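PDB 3S9V: abietadiene synthase, chloroplastic, which is a plant terpene synthase of the chloroplast, a largely helical enzyme whose chain includes a metal-binding terpene synthase domain. Local coordinates for residues 532-537 and 604-609; 538-543 and 551-556; 560-565 and 574-579; 581-586 and 645-650. All coordinates share one frame; numbering follows the deposited sequence.

Contact 1 (532-537 and 604-609); sequences NFTVIL and NVWKVQ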
loop_
_atom_site.group_PDB
_atom_site.type_symbol
_atom_site.label_atom_id
_atom_site.label_comp_id
_atom_site.label_asym_id
_atom_site.label_seq_id
_atom_site.Cartn_x
_atom_site.Cartn_y
_atom_site.Cartn_z
ATOM N N ASN A 532 -30.377 -2.184 4.176
ATOM C CA ASN A 532 -31.231 -3.123 4.892
ATOM C C ASN A 532 -32.556 -3.269 4.150
ATOM O O ASN A 532 -33.105 -4.368 4.047
ATOM C CB ASN A 532 -31.481 -2.647 6.324
ATOM C CG ASN A 532 -31.528 -3.797 7.310
ATOM O OD1 ASN A 532 -32.273 -4.758 7.122
ATOM N ND2 ASN A 532 -30.725 -3.710 8.364
ATOM N N PHE A 533 -33.073 -2.167 3.619
ATOM C CA PHE A 533 -34.321 -2.254 2.884
ATOM C C PHE A 533 -34.184 -2.988 1.558
ATOM O O PHE A 533 -35.142 -3.598 1.098
ATOM C CB PHE A 533 -34.934 -0.872 2.667
ATOM C CG PHE A 533 -35.993 -0.536 3.676
ATOM C CD1 PHE A 533 -35.732 0.341 4.722
ATOM C CD2 PHE A 533 -37.237 -1.160 3.619
ATOM C CE1 PHE A 533 -36.689 0.591 5.696
ATOM C CE2 PHE A 533 -38.204 -0.915 4.592
ATOM C CZ PHE A 533 -37.926 -0.037 5.632
ATOM N N THR A 534 -33.007 -2.941 0.938
ATOM C CA THR A 534 -32.839 -3.668 -0.318
ATOM C C THR A 534 -32.815 -5.165 0.002
ATOM O O THR A 534 -33.206 -5.985 -0.822
ATOM C CB THR A 534 -31.541 -3.267 -1.073
ATOM O OG1 THR A 534 -30.390 -3.551 -0.267
ATOM C CG2 THR A 534 -31.562 -1.795 -1.399
ATOM N N VAL A 535 -32.374 -5.512 1.210
ATOM C CA VAL A 535 -32.326 -6.912 1.631
ATOM C C VAL A 535 -33.731 -7.412 1.941
ATOM O O VAL A 535 -34.122 -8.495 1.503
ATOM C CB VAL A 535 -31.442 -7.098 2.886
ATOM C CG1 VAL A 535 -31.709 -8.459 3.531
ATOM C CG2 VAL A 535 -29.981 -6.987 2.499
ATOM N N ILE A 536 -34.479 -6.609 2.693
ATOM C CA ILE A 536 -35.850 -6.929 3.081
ATOM C C ILE A 536 -36.760 -7.075 1.860
ATOM O O ILE A 536 -37.507 -8.054 1.742
ATOM C CB ILE A 536 -36.432 -5.823 4.014
ATOM C CG1 ILE A 536 -35.722 -5.846 5.373
ATOM C CG2 ILE A 536 -37.925 -6.015 4.201
ATOM C CD1 ILE A 536 -36.129 -4.695 6.282
ATOM N N LEU A 537 -36.704 -6.099 0.957
ATOM C CA LEU A 537 -37.530 -6.132 -0.242
ATOM C C LEU A 537 -37.073 -7.241 -1.184
ATOM O O LEU A 537 -37.881 -7.828 -1.907
ATOM C CB LEU A 537 -37.500 -4.773 -0.949
ATOM C CG LEU A 537 -38.087 -3.622 -0.120
ATOM C CD1 LEU A 537 -38.139 -2.347 -0.949
ATOM C CD2 LEU A 537 -39.477 -3.990 0.343
ATOM N N ASN A 604 -38.087 7.514 -7.936
ATOM C CA ASN A 604 -37.580 7.027 -9.207
ATOM C C ASN A 604 -36.459 6.015 -8.965
ATOM O O ASN A 604 -36.376 4.993 -9.649
ATOM C CB ASN A 604 -37.075 8.201 -10.050
ATOM C CG ASN A 604 -36.769 7.803 -11.475
ATOM O OD1 ASN A 604 -35.631 7.896 -11.927
ATOM N ND2 ASN A 604 -37.790 7.354 -12.195
ATOM N N VAL A 605 -35.598 6.288 -7.986
ATOM C CA VAL A 605 -34.520 5.355 -7.680
ATOM C C VAL A 605 -35.152 4.002 -7.377
ATOM O O VAL A 605 -34.747 2.983 -7.943
ATOM C CB VAL A 605 -33.694 5.798 -6.452
ATOM C CG1 VAL A 605 -32.734 4.669 -6.019
ATOM C CG2 VAL A 605 -32.916 7.059 -6.781
ATOM N N TRP A 606 -36.153 4.006 -6.494
ATOM C CA TRP A 606 -36.847 2.778 -6.108
ATOM C C TRP A 606 -37.701 2.184 -7.233
ATOM O O TRP A 606 -37.841 0.961 -7.334
ATOM C CB TRP A 606 -37.710 3.018 -4.855
ATOM C CG TRP A 606 -36.912 2.959 -3.577
ATOM C CD1 TRP A 606 -36.573 4.004 -2.774
ATOM C CD2 TRP A 606 -36.283 1.799 -3.016
ATOM N NE1 TRP A 606 -35.762 3.573 -1.749
ATOM C CE2 TRP A 606 -35.568 2.223 -1.875
ATOM C CE3 TRP A 606 -36.249 0.440 -3.373
ATOM C CZ2 TRP A 606 -34.820 1.336 -1.080
ATOM C CZ3 TRP A 606 -35.503 -0.444 -2.584
ATOM C CH2 TRP A 606 -34.798 0.013 -1.448
ATOM N N LYS A 607 -38.264 3.044 -8.077
ATOM C CA LYS A 607 -39.084 2.584 -9.194
ATOM C C LYS A 607 -38.301 1.569 -10.018
ATOM O O LYS A 607 -38.779 0.470 -10.274
ATOM C CB LYS A 607 -39.485 3.766 -10.082
ATOM C CG LYS A 607 -40.131 3.375 -11.412
ATOM C CD LYS A 607 -40.373 4.598 -12.285
ATOM C CE LYS A 607 -40.830 4.217 -13.690
ATOM N NZ LYS A 607 -42.093 3.425 -13.676
ATOM N N VAL A 608 -37.086 1.936 -10.414
ATOM C CA VAL A 608 -36.248 1.057 -11.224
ATOM C C VAL A 608 -35.816 -0.192 -10.464
ATOM O O VAL A 608 -35.723 -1.276 -11.039
ATOM C CB VAL A 608 -35.001 1.816 -11.746
ATOM C CG1 VAL A 608 -34.087 0.875 -12.533
ATOM C CG2 VAL A 608 -35.452 2.978 -12.639
ATOM N N GLN A 609 -35.565 -0.040 -9.168
ATOM C CA GLN A 609 -35.148 -1.162 -8.337
ATOM C C GLN A 609 -36.258 -2.213 -8.220
ATOM O O GLN A 609 -36.014 -3.417 -8.383
ATOM C CB GLN A 609 -34.777 -0.678 -6.937
ATOM C CG GLN A 609 -34.187 -1.764 -6.054
ATOM C CD GLN A 609 -32.887 -2.295 -6.624
ATOM O OE1 GLN A 609 -31.947 -1.534 -6.846
ATOM N NE2 GLN A 609 -32.826 -3.601 -6.867
#
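W606 reaches from helix 599-621 to T534 and L537 of helix 521-541, a helix-helix contact inside the all-helical metal-binding domain of the terpene synthase family. The two short segments run roughly parallel, with N-to-C directions 33° apart. Their axes approach no closer than 12.8 Å, so the space between them is spanned mainly by one indole, and W606 has the largest share of the buried area. Its CG lies beside the backbone N and anti to the carbonyl carbon (chi1 -81°), a torsion that carries the six-membered ring across to the other helix. Both L537 and T534 meet the indole with their side chains at about a right angle to it. L537 CD1 lies 3.6 Å from W606 CZ3. F533 takes part through its root: the CB touches the indole while the phenyl leads away to meet F579 edge-to-face. F579 and F583 of helix 570-594 also make edge-to-face contacts with W606, so that two phenyl rings of that helix also pack on the indole. The contact between the segments is wholly apolar. The one hydroxyl among the touching side chains, T534 OG1, is bonded to S531 O in its own helix, satisfying a buried polar atom. With OG1 placed there (chi1 60°), the methyl faces the indole, and T534 CG2 sits 3.7 Å from W606 CH2.

Contact 2 (538-543 and 551-556); sequences DDLYDA and KLFTES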
loop_
_atom_site.group_PDB
_atom_site.type_symbol
_atom_site.label_atom_id
_atom_site.label_comp_id
_atom_site.label_asym_id
_atom_site.label_seq_id
_atom_site.Cartn_x
_atom_site.Cartn_y
_atom_site.Cartn_z
ATOM N N ASP A 538 -35.780 -7.535 -1.164
ATOM C CA ASP A 538 -35.246 -8.595 -2.005
ATOM C C ASP A 538 -35.892 -9.910 -1.576
ATOM O O ASP A 538 -36.292 -10.717 -2.417
ATOM C CB ASP A 538 -33.730 -8.701 -1.841
ATOM C CG ASP A 538 -33.099 -9.609 -2.867
ATOM O OD1 ASP A 538 -31.898 -9.922 -2.730
ATOM O OD2 ASP A 538 -33.802 -10.007 -3.819
ATOM N N ASP A 539 -35.985 -10.127 -0.264
ATOM C CA ASP A 539 -36.596 -11.351 0.251
ATOM C C ASP A 539 -38.098 -11.339 -0.037
ATOM O O ASP A 539 -38.683 -12.365 -0.391
ATOM C CB ASP A 539 -36.366 -11.496 1.763
ATOM C CG ASP A 539 -34.897 -11.691 2.125
ATOM O OD1 ASP A 539 -34.163 -12.349 1.352
ATOM O OD2 ASP A 539 -34.480 -11.201 3.200
ATOM N N LEU A 540 -38.716 -10.171 0.113
ATOM C CA LEU A 540 -40.142 -10.031 -0.136
ATOM C C LEU A 540 -40.483 -10.422 -1.576
ATOM O O LEU A 540 -41.319 -11.291 -1.802
ATOM C CB LEU A 540 -40.588 -8.591 0.121
ATOM C CG LEU A 540 -42.105 -8.402 0.120
ATOM C CD1 LEU A 540 -42.700 -9.170 1.310
ATOM C CD2 LEU A 540 -42.456 -6.924 0.204
ATOM N N TYR A 541 -39.834 -9.779 -2.545
ATOM C CA TYR A 541 -40.084 -10.075 -3.953
ATOM C C TYR A 541 -39.636 -11.470 -4.353
ATOM O O TYR A 541 -40.098 -12.003 -5.350
ATOM C CB TYR A 541 -39.395 -9.053 -4.864
ATOM C CG TYR A 541 -40.136 -7.746 -4.981
ATOM C CD1 TYR A 541 -40.304 -6.913 -3.873
ATOM C CD2 TYR A 541 -40.719 -7.363 -6.185
ATOM C CE1 TYR A 541 -41.045 -5.735 -3.964
ATOM C CE2 TYR A 541 -41.462 -6.186 -6.286
ATOM C CZ TYR A 541 -41.625 -5.382 -5.171
ATOM O OH TYR A 541 -42.397 -4.245 -5.254
ATOM N N ASP A 542 -38.735 -12.063 -3.583
ATOM C CA ASP A 542 -38.254 -13.401 -3.906
ATOM C C ASP A 542 -38.926 -14.445 -3.017
ATOM O O ASP A 542 -38.568 -15.622 -3.051
ATOM C CB ASP A 542 -36.730 -13.471 -3.742
ATOM C CG ASP A 542 -36.161 -14.821 -4.137
ATOM O OD1 ASP A 542 -36.476 -15.293 -5.250
ATOM O OD2 ASP A 542 -35.397 -15.409 -3.341
ATOM N N ALA A 543 -39.907 -14.004 -2.232
ATOM C CA ALA A 543 -40.625 -14.894 -1.325
ATOM C C ALA A 543 -41.492 -15.886 -2.094
ATOM O O ALA A 543 -42.159 -16.734 -1.498
ATOM C CB ALA A 543 -41.488 -14.078 -0.362
ATOM N N LYS A 551 -47.343 -6.388 -6.769
ATOM C CA LYS A 551 -47.785 -5.239 -7.539
ATOM C C LYS A 551 -48.377 -4.137 -6.652
ATOM O O LYS A 551 -48.335 -2.956 -7.005
ATOM C CB LYS A 551 -48.808 -5.668 -8.583
ATOM C CG LYS A 551 -49.168 -4.553 -9.534
ATOM C CD LYS A 551 -50.328 -4.916 -10.434
ATOM C CE LYS A 551 -50.774 -3.692 -11.214
ATOM N NZ LYS A 551 -51.072 -2.547 -10.299
ATOM N N LEU A 552 -48.932 -4.518 -5.506
ATOM C CA LEU A 552 -49.496 -3.534 -4.594
ATOM C C LEU A 552 -48.352 -2.726 -3.997
ATOM O O LEU A 552 -48.461 -1.511 -3.837
ATOM C CB LEU A 552 -50.276 -4.214 -3.466
ATOM C CG LEU A 552 -51.471 -5.091 -3.846
ATOM C CD1 LEU A 552 -51.971 -5.802 -2.596
ATOM C CD2 LEU A 552 -52.575 -4.248 -4.471
ATOM N N PHE A 553 -47.252 -3.400 -3.671
ATOM C CA PHE A 553 -46.099 -2.712 -3.103
ATOM C C PHE A 553 -45.530 -1.737 -4.136
ATOM O O PHE A 553 -45.322 -0.555 -3.848
ATOM C CB PHE A 553 -45.028 -3.726 -2.676
ATOM C CG PHE A 553 -44.003 -3.164 -1.713
ATOM C CD1 PHE A 553 -42.951 -2.368 -2.168
ATOM C CD2 PHE A 553 -44.102 -3.422 -0.343
ATOM C CE1 PHE A 553 -42.016 -1.839 -1.274
ATOM C CE2 PHE A 553 -43.171 -2.897 0.559
ATOM C CZ PHE A 553 -42.128 -2.104 0.090
ATOM N N THR A 554 -45.293 -2.234 -5.344
ATOM C CA THR A 554 -44.750 -1.400 -6.414
ATOM C C THR A 554 -45.649 -0.191 -6.672
ATOM O O THR A 554 -45.163 0.939 -6.835
ATOM C CB THR A 554 -44.592 -2.211 -7.722
ATOM O OG1 THR A 554 -43.770 -3.356 -7.469
ATOM C CG2 THR A 554 -43.938 -1.373 -8.802
ATOM N N GLU A 555 -46.958 -0.433 -6.701
ATOM C CA GLU A 555 -47.934 0.627 -6.935
ATOM C C GLU A 555 -47.969 1.625 -5.778
ATOM O O GLU A 555 -48.144 2.831 -5.986
ATOM C CB GLU A 555 -49.330 0.029 -7.127
ATOM C CG GLU A 555 -50.442 1.069 -7.270
ATOM C CD GLU A 555 -50.469 1.720 -8.640
ATOM O OE1 GLU A 555 -49.434 2.271 -9.073
ATOM O OE2 GLU A 555 -51.536 1.682 -9.289
ATOM N N SER A 556 -47.816 1.119 -4.561
ATOM C CA SER A 556 -47.830 1.976 -3.381
ATOM C C SER A 556 -46.683 2.969 -3.474
ATOM O O SER A 556 -46.853 4.154 -3.192
ATOM C CB SER A 556 -47.682 1.148 -2.098
ATOM O OG SER A 556 -48.784 0.275 -1.901
#
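Y541, in the last turn of helix 521-541, extends its phenol to T554 and F553 of helix 547-559, joining two helices that follow each other in the chain. The segment 538-543 carries the sequence DDLYD, which matches the aspartate-rich DDXXD motif of class I terpene synthases; in relatives its acidic residues serve metal binding. The contact is made by L540 and Y541, the two residues between those aspartates. A first torsion of -79° swings the Y541 ring away from its own carbonyl and sends it across the gap, hydroxyl first. Y541 OH and T554 OG1 are 2.8 Å apart and hydrogen-bonded, and T554 OG1 lies in the plane of the phenol ring, at its edge. The same T554 oxygen has a second, weak bond to L550 O in its own helix. F553 takes a different first torsion, with CG anti to the backbone N (chi1 -162°), and its ring is touched obliquely by two residues: Y541 OH is 3.7 Å from F553 CD1, and L540 CD2 is 3.9 Å from F553 CD2. Beyond the contact, F553 meets F576 edge-to-face, while Y541 also packs on L610 and T614 of helix 599-621. A single polar link set beside apolar contacts thus gives the buried phenol oxygen a partner and favours one direction of the tyrosine side chain in the turn that carries the aspartate-rich sequence.

Contact 3 (560-565 and 574-579); sequences WDLSLV and ICFVGF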
loop_
_atom_site.group_PDB
_atom_site.type_symbol
_atom_site.label_atom_id
_atom_site.label_comp_id
_atom_site.label_asym_id
_atom_site.label_seq_id
_atom_site.Cartn_x
_atom_site.Cartn_y
_atom_site.Cartn_z
ATOM N N TRP A 560 -47.143 6.772 -3.787
ATOM C CA TRP A 560 -46.612 7.176 -2.486
ATOM C C TRP A 560 -47.654 7.601 -1.446
ATOM O O TRP A 560 -47.656 8.745 -0.984
ATOM C CB TRP A 560 -45.558 8.282 -2.666
ATOM C CG TRP A 560 -44.675 8.470 -1.462
ATOM C CD1 TRP A 560 -44.795 9.429 -0.498
ATOM C CD2 TRP A 560 -43.600 7.619 -1.046
ATOM N NE1 TRP A 560 -43.870 9.225 0.495
ATOM C CE2 TRP A 560 -43.122 8.120 0.184
ATOM C CE3 TRP A 560 -42.998 6.478 -1.592
ATOM C CZ2 TRP A 560 -42.071 7.522 0.880
ATOM C CZ3 TRP A 560 -41.950 5.883 -0.901
ATOM C CH2 TRP A 560 -41.499 6.407 0.324
ATOM N N ASP A 561 -48.536 6.669 -1.085
ATOM C CA ASP A 561 -49.561 6.901 -0.069
ATOM C C ASP A 561 -49.893 5.567 0.586
ATOM O O ASP A 561 -49.217 4.567 0.335
ATOM C CB ASP A 561 -50.833 7.527 -0.667
ATOM C CG ASP A 561 -51.507 6.636 -1.696
ATOM O OD1 ASP A 561 -51.589 5.408 -1.477
ATOM O OD2 ASP A 561 -51.975 7.173 -2.722
ATOM N N LEU A 562 -50.927 5.549 1.423
ATOM C CA LEU A 562 -51.328 4.327 2.108
ATOM C C LEU A 562 -52.692 3.846 1.628
ATOM O O LEU A 562 -53.437 3.226 2.380
ATOM C CB LEU A 562 -51.372 4.569 3.621
ATOM C CG LEU A 562 -50.088 5.111 4.254
ATOM C CD1 LEU A 562 -50.296 5.322 5.744
ATOM C CD2 LEU A 562 -48.945 4.142 4.014
ATOM N N SER A 563 -53.012 4.119 0.369
ATOM C CA SER A 563 -54.300 3.725 -0.197
ATOM C C SER A 563 -54.433 2.250 -0.567
ATOM O O SER A 563 -55.507 1.821 -0.994
ATOM C CB SER A 563 -54.592 4.556 -1.441
ATOM O OG SER A 563 -53.611 4.306 -2.433
ATOM N N LEU A 564 -53.361 1.476 -0.421
ATOM C CA LEU A 564 -53.409 0.058 -0.775
ATOM C C LEU A 564 -53.017 -0.865 0.372
ATOM O O LEU A 564 -53.066 -2.085 0.237
ATOM C CB LEU A 564 -52.506 -0.217 -1.987
ATOM C CG LEU A 564 -52.846 0.570 -3.251
ATOM C CD1 LEU A 564 -51.909 0.183 -4.365
ATOM C CD2 LEU A 564 -54.285 0.297 -3.652
ATOM N N VAL A 565 -52.639 -0.275 1.497
ATOM C CA VAL A 565 -52.228 -1.034 2.673
ATOM C C VAL A 565 -53.270 -2.057 3.142
ATOM O O VAL A 565 -52.926 -3.092 3.717
ATOM C CB VAL A 565 -51.894 -0.067 3.837
ATOM C CG1 VAL A 565 -51.765 -0.824 5.144
ATOM C CG2 VAL A 565 -50.597 0.662 3.535
ATOM N N ILE A 574 -46.779 -4.425 6.936
ATOM C CA ILE A 574 -45.804 -3.972 7.912
ATOM C C ILE A 574 -44.562 -3.478 7.175
ATOM O O ILE A 574 -44.083 -2.364 7.411
ATOM C CB ILE A 574 -45.411 -5.136 8.858
ATOM C CG1 ILE A 574 -46.596 -5.505 9.753
ATOM C CG2 ILE A 574 -44.198 -4.758 9.690
ATOM C CD1 ILE A 574 -46.342 -6.734 10.608
ATOM N N CYS A 575 -44.048 -4.317 6.279
ATOM C CA CYS A 575 -42.864 -3.973 5.514
ATOM C C CYS A 575 -43.012 -2.608 4.856
ATOM O O CYS A 575 -42.141 -1.755 4.995
ATOM C CB CYS A 575 -42.587 -5.036 4.447
ATOM S SG CYS A 575 -41.261 -4.583 3.314
ATOM N N PHE A 576 -44.117 -2.395 4.149
ATOM C CA PHE A 576 -44.337 -1.126 3.473
ATOM C C PHE A 576 -44.448 0.070 4.423
ATOM O O PHE A 576 -43.784 1.088 4.214
ATOM C CB PHE A 576 -45.591 -1.171 2.595
ATOM C CG PHE A 576 -45.791 0.083 1.798
ATOM C CD1 PHE A 576 -44.947 0.383 0.735
ATOM C CD2 PHE A 576 -46.765 1.009 2.160
ATOM C CE1 PHE A 576 -45.061 1.590 0.048
ATOM C CE2 PHE A 576 -46.888 2.219 1.477
ATOM C CZ PHE A 576 -46.031 2.512 0.419
ATOM N N VAL A 577 -45.292 -0.039 5.449
ATOM C CA VAL A 577 -45.457 1.058 6.400
ATOM C C VAL A 577 -44.077 1.497 6.875
ATOM O O VAL A 577 -43.777 2.692 6.905
ATOM C CB VAL A 577 -46.331 0.639 7.617
ATOM C CG1 VAL A 577 -46.354 1.750 8.656
ATOM C CG2 VAL A 577 -47.757 0.348 7.156
ATOM N N GLY A 578 -43.242 0.522 7.230
ATOM C CA GLY A 578 -41.891 0.823 7.666
ATOM C C GLY A 578 -41.119 1.516 6.552
ATOM O O GLY A 578 -40.446 2.519 6.783
ATOM N N PHE A 579 -41.227 0.985 5.338
ATOM C CA PHE A 579 -40.551 1.552 4.173
ATOM C C PHE A 579 -40.953 3.017 4.009
ATOM O O PHE A 579 -40.103 3.894 3.884
ATOM C CB PHE A 579 -40.934 0.756 2.915
ATOM C CG PHE A 579 -40.295 1.259 1.643
ATOM C CD1 PHE A 579 -38.982 0.939 1.330
ATOM C CD2 PHE A 579 -41.023 2.034 0.741
ATOM C CE1 PHE A 579 -38.401 1.378 0.140
ATOM C CE2 PHE A 579 -40.451 2.482 -0.452
ATOM C CZ PHE A 579 -39.138 2.152 -0.752
#
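W560 leaves helix 547-559 with positive phi (52°, psi 62°), after which D561 is extended and its carboxylate closes an Asx turn, with D561 OD1 2.7 Å from S563 N. This bend lays the loop 560-565 along the opening turns of helix 570-594, in the metal-binding domain of the terpene synthase. F576 has the largest share of the buried area. Pointing at the loop with CG anti to the backbone N (chi1 -175°), it offers its ring edge to D561 and L562: F576 CE2 is 3.5 Å from D561 O and 3.8 Å from L562 CD2. V565 CG2 comes in obliquely, 4.1 Å from F576 CD2. One turn further along the helix, W560 and F579 cross at about a right angle, and F579 CE2 lies near the indole plane, at its edge, 3.7 Å from W560 CZ3. The indole N-H has its own polar partner, N584 OD1, two turns on from F576. The chemistry is therefore mostly apolar, with the carbonyl oxygen at the rim of F576 a probable weak electrostatic gain, since ring C-H edges carry slight positive charge.

Contact 4 (581-586 and 645-650); sequences NTFNDI and VLISAL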
loop_
_atom_site.group_PDB
_atom_site.type_symbol
_atom_site.label_atom_id
_atom_site.label_comp_id
_atom_site.label_asym_id
_atom_site.label_seq_id
_atom_site.Cartn_x
_atom_site.Cartn_y
_atom_site.Cartn_z
ATOM N N ASN A 581 -42.452 5.099 6.232
ATOM C CA ASN A 581 -42.055 5.958 7.342
ATOM C C ASN A 581 -40.564 6.290 7.279
ATOM O O ASN A 581 -40.159 7.430 7.502
ATOM C CB ASN A 581 -42.383 5.296 8.685
ATOM C CG ASN A 581 -43.877 5.133 8.904
ATOM O OD1 ASN A 581 -44.677 5.896 8.367
ATOM N ND2 ASN A 581 -44.257 4.142 9.709
ATOM N N THR A 582 -39.749 5.290 6.970
ATOM C CA THR A 582 -38.319 5.497 6.883
ATOM C C THR A 582 -37.963 6.489 5.782
ATOM O O THR A 582 -37.216 7.437 6.019
ATOM C CB THR A 582 -37.578 4.181 6.622
ATOM O OG1 THR A 582 -37.665 3.346 7.781
ATOM C CG2 THR A 582 -36.121 4.444 6.301
ATOM N N PHE A 583 -38.510 6.310 4.586
ATOM C CA PHE A 583 -38.148 7.226 3.524
ATOM C C PHE A 583 -38.772 8.610 3.527
ATOM O O PHE A 583 -38.255 9.512 2.868
ATOM C CB PHE A 583 -38.297 6.548 2.170
ATOM C CG PHE A 583 -37.222 5.539 1.909
ATOM C CD1 PHE A 583 -37.405 4.199 2.247
ATOM C CD2 PHE A 583 -35.981 5.943 1.413
ATOM C CE1 PHE A 583 -36.365 3.277 2.102
ATOM C CE2 PHE A 583 -34.934 5.029 1.266
ATOM C CZ PHE A 583 -35.127 3.693 1.613
ATOM N N ASN A 584 -39.872 8.800 4.251
ATOM C CA ASN A 584 -40.449 10.136 4.330
ATOM C C ASN A 584 -39.452 10.923 5.178
ATOM O O ASN A 584 -39.257 12.124 4.987
ATOM C CB ASN A 584 -41.815 10.128 5.022
ATOM C CG ASN A 584 -42.956 9.921 4.054
ATOM O OD1 ASN A 584 -42.883 10.317 2.883
ATOM N ND2 ASN A 584 -44.031 9.318 4.540
ATOM N N ASP A 585 -38.825 10.210 6.110
ATOM C CA ASP A 585 -37.824 10.775 7.005
ATOM C C ASP A 585 -36.598 11.171 6.184
ATOM O O ASP A 585 -36.179 12.329 6.204
ATOM C CB ASP A 585 -37.441 9.734 8.065
ATOM C CG ASP A 585 -36.372 10.234 9.025
ATOM O OD1 ASP A 585 -35.996 9.470 9.943
ATOM O OD2 ASP A 585 -35.906 11.383 8.868
ATOM N N ILE A 586 -36.033 10.202 5.464
ATOM C CA ILE A 586 -34.870 10.430 4.608
ATOM C C ILE A 586 -35.182 11.506 3.566
ATOM O O ILE A 586 -34.312 12.286 3.189
ATOM C CB ILE A 586 -34.451 9.108 3.912
ATOM C CG1 ILE A 586 -33.750 8.207 4.925
ATOM C CG2 ILE A 586 -33.558 9.380 2.701
ATOM C CD1 ILE A 586 -33.410 6.831 4.400
ATOM N N VAL A 645 -26.289 3.541 -3.331
ATOM C CA VAL A 645 -25.457 4.681 -3.688
ATOM C C VAL A 645 -26.250 5.947 -4.005
ATOM O O VAL A 645 -25.974 7.014 -3.460
ATOM C CB VAL A 645 -24.567 4.355 -4.907
ATOM C CG1 VAL A 645 -23.895 5.621 -5.423
ATOM C CG2 VAL A 645 -23.515 3.328 -4.511
ATOM N N LEU A 646 -27.236 5.828 -4.884
ATOM C CA LEU A 646 -28.019 6.982 -5.286
ATOM C C LEU A 646 -28.759 7.679 -4.145
ATOM O O LEU A 646 -28.934 8.900 -4.162
ATOM C CB LEU A 646 -28.977 6.578 -6.402
ATOM C CG LEU A 646 -28.231 6.156 -7.680
ATOM C CD1 LEU A 646 -29.217 5.681 -8.739
ATOM C CD2 LEU A 646 -27.412 7.323 -8.210
ATOM N N ILE A 647 -29.185 6.924 -3.143
ATOM C CA ILE A 647 -29.866 7.553 -2.027
ATOM C C ILE A 647 -28.846 8.114 -1.025
ATOM O O ILE A 647 -29.026 9.213 -0.506
ATOM C CB ILE A 647 -30.845 6.571 -1.364
ATOM C CG1 ILE A 647 -31.885 6.140 -2.412
ATOM C CG2 ILE A 647 -31.522 7.229 -0.168
ATOM C CD1 ILE A 647 -33.010 5.304 -1.885
ATOM N N SER A 648 -27.758 7.383 -0.786
ATOM C CA SER A 648 -26.713 7.850 0.128
ATOM C C SER A 648 -26.024 9.132 -0.389
ATOM O O SER A 648 -25.613 9.983 0.403
ATOM C CB SER A 648 -25.647 6.766 0.314
ATOM O OG SER A 648 -26.178 5.610 0.930
ATOM N N ALA A 649 -25.900 9.253 -1.713
ATOM C CA ALA A 649 -25.256 10.400 -2.355
ATOM C C ALA A 649 -25.919 11.748 -2.059
ATOM O O ALA A 649 -25.385 12.798 -2.416
ATOM C CB ALA A 649 -25.197 10.179 -3.867
ATOM N N LEU A 650 -27.090 11.720 -1.435
ATOM C CA LEU A 650 -27.796 12.950 -1.082
ATOM C C LEU A 650 -27.315 13.460 0.272
ATOM O O LEU A 650 -27.616 14.584 0.656
ATOM C CB LEU A 650 -29.302 12.694 -0.977
ATOM C CG LEU A 650 -30.199 12.624 -2.210
ATOM C CD1 LEU A 650 -29.496 11.934 -3.348
ATOM C CD2 LEU A 650 -31.475 11.892 -1.820
#
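In the all-helical terpene synthase fold of this domain, helix 570-594 packs on the short helix 641-648 through F583, I586 and I647. The contact is small, burying 119 Å² in total, and wholly apolar, yet all three residues are buried. I647 holds the central place because its two branches go to different partners. Its CG1 arm lies beside the backbone N (chi1 -60°) and continues extended, so the CD1 methyl at its end comes within 3.7 Å of F583 CE2. The CG2 branch of I647 turns to I586 instead. F583 and I586 stand three residues apart, about one helical turn, and therefore share a side of their helix; both side chains cross I647 at about a right angle. The approach of the methyl to the F583 ring is oblique. On one face of that same ring lies T582 CG2, 4.2 Å above the plane and offset toward the rim. Helix 599-621 closes the group, with I602 touching both F583 and I586, while V526 of helix 521-541 touches I586 and I647. A polar tie lies nearby: L650 O accepts from Q594 NE2, near the end of helix 570-594. The backbones are nearest at I586 and I647, with CA atoms 8.8 Å apart, and there the two branch methyls meet, I586 CG2 lying 4.1 Å from I647 CG2.

Overall arrangement
From the N-terminal side, helix 521-541 enters first and takes part in contacts 1 and 2. Contact 2 closes a short loop back from helix 547-559; contact 3 then closes the next, between 560-565 and helix 570-594. The two follow in series, and both nest inside the long loop that contact 1 closes at 604-609. Contact 4 opens at 581-586, before that closure, and ends at 645-650 after it, so contacts 1 and 4 cross. Contact 1 touches each of the others, whereas contacts 2 and 4 stay apart, their nearest atoms about 8 Å from each other. Together they tie five helices of the metal-binding domain, 521-541, 547-559, 570-594, 599-621 and 641-648.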